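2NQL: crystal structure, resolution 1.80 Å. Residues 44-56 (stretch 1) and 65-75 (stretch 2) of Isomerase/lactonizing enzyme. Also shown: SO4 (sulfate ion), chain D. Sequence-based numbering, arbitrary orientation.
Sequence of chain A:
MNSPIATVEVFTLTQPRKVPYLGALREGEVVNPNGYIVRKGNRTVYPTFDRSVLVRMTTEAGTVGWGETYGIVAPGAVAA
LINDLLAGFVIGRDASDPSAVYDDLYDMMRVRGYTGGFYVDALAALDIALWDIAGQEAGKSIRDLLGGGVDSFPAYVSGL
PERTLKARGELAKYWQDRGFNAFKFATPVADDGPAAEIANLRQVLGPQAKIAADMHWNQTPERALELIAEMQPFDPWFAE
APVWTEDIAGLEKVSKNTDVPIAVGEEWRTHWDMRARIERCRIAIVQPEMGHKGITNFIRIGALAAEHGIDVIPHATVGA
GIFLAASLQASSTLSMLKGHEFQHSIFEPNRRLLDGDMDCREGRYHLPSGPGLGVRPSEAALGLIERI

Stretch 1 44-56: TVYPTFDRSVLVR
Stretch 2 (65-75) GWGETYGIVAP

Strand 50-56 and the strand that runs through residues 65 to 69 lie side by side as an antiparallel pair: their axes approach to 4.5 Å and their N-to-C directions differ by 158°. The register sets Arg 56 beside Trp 66, Val 55 beside Gly 67, Leu 54 beside Glu 68 and Val 53 beside Thr 69, and the two stretches together bury 949 Å².

Gly 65 (phi/psi -114/151) enters in extended conformation, its O 3.5 Å from Arg 56 CA in a CA-H...O contact. Trp 66 (-124/141; chi1 -75°, chi2 91°) forms a non-hydrogen-bonded pair with Arg 56, CA to CA 4.8 Å. Both side chains leave the same face of the sheet, and Arg 56 CB sits 3.8 Å from the centroid of the Trp 66 six-membered ring, 9° off the normal, which identifies a CH-pi contact over the ring face. The t, t of chi1 and chi2 extends Arg 56 so that its CD lies 3.6 Å from Trp 66 CZ2; chi3 is p. Leu 54 (m, t) meets the ring edge instead, with CB 4.0 Å from Trp 66 CZ3.

Gly 67 (-133/173) pairs with Val 55 through two nearly straight hydrogen bonds: Val 55 N to Gly 67 O, 2.8 Å and 171°, and Gly 67 N to Val 55 O, 2.9 Å and 163°. An ideal CB on Gly 67 would lie 4.3 Å from Val 55 CB, so this contact alone shows no clash there.

At Glu 68 (-158/150; t, t, chi3 12°) the strands draw close, CA to CA 4.4 Å from Leu 54. Leu 54 CD2 packs 3.7 Å from Glu 68 CG, while Ser 52 OG (chi1 p) donates a short 2.6 Å hydrogen bond to Glu 68 OE2.

Thr 69 (-148/-177, chi1 t) restores the hydrogen-bonded pattern opposite Val 53 (chi1 t): Val 53 N to Thr 69 O is 3.0 Å at 163°, and Thr 69 N to Val 53 O is 2.9 Å at 158°. Tyr 70 (-58/137; chi1 -86°) directs its CB away from stretch 1, but its O lies 3.7 Å from Val 53 CG2.

Gly 71 (-138/10) fits tightly, its CA 3.7 Å from Ser 52 CA. An ideal CB would clash, 2.6 Å from Ser 52 C and 2.7 Å from Val 53 N. A water bridges here, accepting from Gly 71 N at 2.8 Å and donating to Arg 51 O at 2.7 Å.

The Arg 51 side chain (t, t, p) gathers the following turn: NE donates to Gly 71 O, 2.8 Å and 150°, and NH2 to Ile 72 O, 3.0 Å and 140°. Ile 72 (-58/-36; p, t) places CG2 3.7 Å from Pro 47 CG, and Phe 49 presents its ring edge, CE1 3.5 Å from Ile 72 O. Val 73 (-126/123, t) approaches Val 45 through CG2 to CG1, 4.3 Å. Ala 74 (45/62) turns the chain into Pro 75 (-64/-20), whose CD covers one guanidinium face, 3.5 Å from Arg 51 NH2, and whose CB packs 3.7 Å from Val 53 CG2.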

# COMPACT_ATOMS: atom_id res chain seq x y z
N THR A 44 4.17 -2.95 -16.97
CA THR A 44 2.95 -2.50 -16.31
C THR A 44 1.73 -3.22 -16.91
O THR A 44 1.64 -3.40 -18.12
CB THR A 44 2.83 -0.97 -16.41
OG1 THR A 44 3.97 -0.38 -15.77
CG2 THR A 44 1.53 -0.43 -15.78
N VAL A 45 0.79 -3.62 -16.05
CA VAL A 45 -0.47 -4.21 -16.52
C VAL A 45 -1.49 -3.13 -16.87
O VAL A 45 -1.54 -2.07 -16.23
CB VAL A 45 -1.05 -5.23 -15.47
CG1 VAL A 45 -1.65 -4.50 -14.25
CG2 VAL A 45 -2.09 -6.17 -16.12
N TYR A 46 -2.29 -3.41 -17.89
CA TYR A 46 -3.37 -2.51 -18.36
C TYR A 46 -4.65 -3.31 -18.53
O TYR A 46 -4.60 -4.48 -18.93
CB TYR A 46 -2.99 -1.86 -19.71
CG TYR A 46 -1.82 -0.93 -19.54
CD1 TYR A 46 -2.01 0.42 -19.24
CD2 TYR A 46 -0.51 -1.42 -19.65
CE1 TYR A 46 -0.90 1.27 -19.04
CE2 TYR A 46 0.60 -0.58 -19.47
CZ TYR A 46 0.39 0.76 -19.16
OH TYR A 46 1.49 1.58 -18.99
N PRO A 47 -5.81 -2.66 -18.28
CA PRO A 47 -7.08 -3.25 -18.60
C PRO A 47 -7.38 -3.09 -20.09
O PRO A 47 -6.84 -2.17 -20.74
CB PRO A 47 -8.07 -2.37 -17.83
CG PRO A 47 -7.43 -0.99 -17.80
CD PRO A 47 -5.93 -1.29 -17.73
N THR A 48 -8.26 -3.95 -20.60
CA THR A 48 -8.76 -3.85 -21.96
C THR A 48 -10.17 -3.25 -21.99
O THR A 48 -11.04 -3.68 -22.75
CB THR A 48 -8.68 -5.23 -22.69
OG1 THR A 48 -9.34 -6.24 -21.90
CG2 THR A 48 -7.18 -5.61 -22.92
N PHE A 49 -10.40 -2.28 -21.11
CA PHE A 49 -11.74 -1.76 -20.80
C PHE A 49 -11.51 -0.59 -19.83
O PHE A 49 -10.40 -0.45 -19.27
CB PHE A 49 -12.65 -2.83 -20.15
CG PHE A 49 -11.97 -3.58 -19.05
CD1 PHE A 49 -11.85 -2.99 -17.78
CD2 PHE A 49 -11.38 -4.83 -19.29
CE1 PHE A 49 -11.16 -3.65 -16.75
CE2 PHE A 49 -10.69 -5.51 -18.26
CZ PHE A 49 -10.58 -4.92 -16.99
N ASP A 50 -12.53 0.23 -19.65
CA ASP A 50 -12.49 1.30 -18.64
C ASP A 50 -13.34 0.80 -17.48
O ASP A 50 -14.38 0.18 -17.71
CB ASP A 50 -13.10 2.58 -19.17
CG ASP A 50 -12.16 3.36 -20.08
OD1 ASP A 50 -10.96 3.02 -20.19
OD2 ASP A 50 -12.65 4.34 -20.69
N ARG A 51 -12.90 1.05 -16.25
CA ARG A 51 -13.67 0.55 -15.09
C ARG A 51 -13.30 1.40 -13.88
O ARG A 51 -12.14 1.76 -13.71
CB ARG A 51 -13.34 -0.93 -14.80
CG ARG A 51 -14.24 -1.58 -13.72
CD ARG A 51 -14.09 -3.11 -13.73
NE ARG A 51 -12.72 -3.57 -13.57
CZ ARG A 51 -12.33 -4.82 -13.85
NH1 ARG A 51 -13.20 -5.72 -14.33
NH2 ARG A 51 -11.06 -5.14 -13.67
N SER A 52 -14.28 1.72 -13.06
CA SER A 52 -13.97 2.38 -11.79
C SER A 52 -14.93 1.85 -10.75
O SER A 52 -15.94 1.20 -11.08
CB SER A 52 -14.10 3.91 -11.91
OG SER A 52 -15.42 4.28 -12.27
N VAL A 53 -14.63 2.13 -9.49
CA VAL A 53 -15.50 1.71 -8.39
C VAL A 53 -16.26 2.91 -7.89
O VAL A 53 -15.64 3.93 -7.59
CB VAL A 53 -14.68 1.10 -7.20
CG1 VAL A 53 -15.56 0.98 -5.91
CG2 VAL A 53 -14.12 -0.27 -7.61
N LEU A 54 -17.58 2.79 -7.79
CA LEU A 54 -18.43 3.88 -7.31
C LEU A 54 -19.02 3.50 -5.95
O LEU A 54 -19.35 2.33 -5.72
CB LEU A 54 -19.59 4.12 -8.29
CG LEU A 54 -19.16 4.86 -9.57
CD1 LEU A 54 -20.22 4.63 -10.65
CD2 LEU A 54 -19.06 6.34 -9.25
N VAL A 55 -19.19 4.49 -5.08
CA VAL A 55 -19.85 4.25 -3.77
C VAL A 55 -21.06 5.18 -3.63
O VAL A 55 -20.92 6.38 -3.84
CB VAL A 55 -18.87 4.48 -2.58
CG1 VAL A 55 -19.63 4.44 -1.25
CG2 VAL A 55 -17.80 3.39 -2.58
N ARG A 56 -22.22 4.61 -3.34
CA ARG A 56 -23.40 5.40 -2.95
C ARG A 56 -23.60 5.26 -1.45
O ARG A 56 -23.77 4.14 -0.93
CB ARG A 56 -24.64 4.91 -3.67
CG ARG A 56 -25.91 5.72 -3.32
CD ARG A 56 -27.09 5.41 -4.24
NE ARG A 56 -27.51 4.01 -4.23
CZ ARG A 56 -28.19 3.43 -5.21
NH1 ARG A 56 -28.55 4.11 -6.30
NH2 ARG A 56 -28.53 2.16 -5.10
N GLY A 65 -24.99 10.62 -1.21
CA GLY A 65 -23.67 11.10 -1.60
C GLY A 65 -23.01 10.03 -2.47
O GLY A 65 -23.30 8.83 -2.35
N TRP A 66 -22.14 10.48 -3.37
CA TRP A 66 -21.40 9.56 -4.24
C TRP A 66 -19.90 9.77 -4.12
O TRP A 66 -19.41 10.92 -4.02
CB TRP A 66 -21.81 9.74 -5.71
CG TRP A 66 -23.17 9.14 -6.04
CD1 TRP A 66 -24.39 9.77 -5.99
CD2 TRP A 66 -23.42 7.82 -6.53
NE1 TRP A 66 -25.38 8.92 -6.40
CE2 TRP A 66 -24.82 7.71 -6.72
CE3 TRP A 66 -22.61 6.70 -6.79
CZ2 TRP A 66 -25.42 6.54 -7.21
CZ3 TRP A 66 -23.22 5.52 -7.26
CH2 TRP A 66 -24.60 5.46 -7.46
N GLY A 67 -19.16 8.66 -4.14
CA GLY A 67 -17.72 8.71 -4.20
C GLY A 67 -17.24 7.73 -5.27
O GLY A 67 -18.03 6.95 -5.81
N GLU A 68 -15.94 7.76 -5.56
CA GLU A 68 -15.38 6.93 -6.62
C GLU A 68 -13.88 6.74 -6.39
O GLU A 68 -13.22 7.62 -5.83
CB GLU A 68 -15.63 7.61 -7.99
CG GLU A 68 -15.35 6.71 -9.23
CD GLU A 68 -15.39 7.49 -10.56
OE1 GLU A 68 -15.40 8.74 -10.53
OE2 GLU A 68 -15.34 6.83 -11.62
N THR A 69 -13.35 5.60 -6.82
CA THR A 69 -11.92 5.38 -6.80
C THR A 69 -11.57 4.48 -7.99
O THR A 69 -12.45 4.13 -8.78
CB THR A 69 -11.45 4.74 -5.44
OG1 THR A 69 -10.03 4.66 -5.39
CG2 THR A 69 -12.09 3.36 -5.19
N TYR A 70 -10.30 4.12 -8.10
CA TYR A 70 -9.80 3.24 -9.15
C TYR A 70 -10.53 1.92 -9.09
O TYR A 70 -10.77 1.36 -8.02
CB TYR A 70 -8.31 3.01 -8.99
CG TYR A 70 -7.46 4.08 -9.65
CD1 TYR A 70 -7.55 5.42 -9.25
CD2 TYR A 70 -6.58 3.75 -10.69
CE1 TYR A 70 -6.76 6.41 -9.87
CE2 TYR A 70 -5.79 4.74 -11.30
CZ TYR A 70 -5.89 6.05 -10.88
OH TYR A 70 -5.11 7.03 -11.47
N GLY A 71 -10.90 1.44 -10.26
CA GLY A 71 -11.45 0.11 -10.40
C GLY A 71 -10.91 -0.63 -11.61
O GLY A 71 -11.42 -1.70 -11.91
N ILE A 72 -9.89 -0.09 -12.28
CA ILE A 72 -9.34 -0.77 -13.47
C ILE A 72 -8.82 -2.19 -13.21
O ILE A 72 -8.96 -3.09 -14.06
CB ILE A 72 -8.27 0.05 -14.23
CG1 ILE A 72 -7.22 0.65 -13.28
CG2 ILE A 72 -8.95 1.13 -15.11
CD1 ILE A 72 -5.92 0.99 -13.99
N VAL A 73 -8.22 -2.39 -12.03
CA VAL A 73 -7.58 -3.67 -11.72
C VAL A 73 -8.15 -4.21 -10.41
O VAL A 73 -8.12 -3.52 -9.38
CB VAL A 73 -6.06 -3.52 -11.64
CG1 VAL A 73 -5.40 -4.88 -11.35
CG2 VAL A 73 -5.48 -2.95 -12.97
N ALA A 74 -8.69 -5.43 -10.47
CA ALA A 74 -9.20 -6.14 -9.28
C ALA A 74 -10.07 -5.22 -8.39
O ALA A 74 -9.72 -4.97 -7.22
CB ALA A 74 -8.02 -6.73 -8.51
N PRO A 75 -11.20 -4.72 -8.93
CA PRO A 75 -12.09 -3.84 -8.16
C PRO A 75 -12.70 -4.57 -6.96
O PRO A 75 -13.16 -3.92 -6.04
CB PRO A 75 -13.19 -3.50 -9.17
CG PRO A 75 -13.19 -4.63 -10.14
CD PRO A 75 -11.73 -4.94 -10.29
S SO4 D . -0.44 4.85 -17.10
O1 SO4 D . -0.43 3.97 -15.93
O2 SO4 D . 0.48 4.27 -18.08
O3 SO4 D . -1.78 4.93 -17.67
O4 SO4 D . 0.02 6.17 -16.70
O HOH W 1 -10.09 2.99 -12.46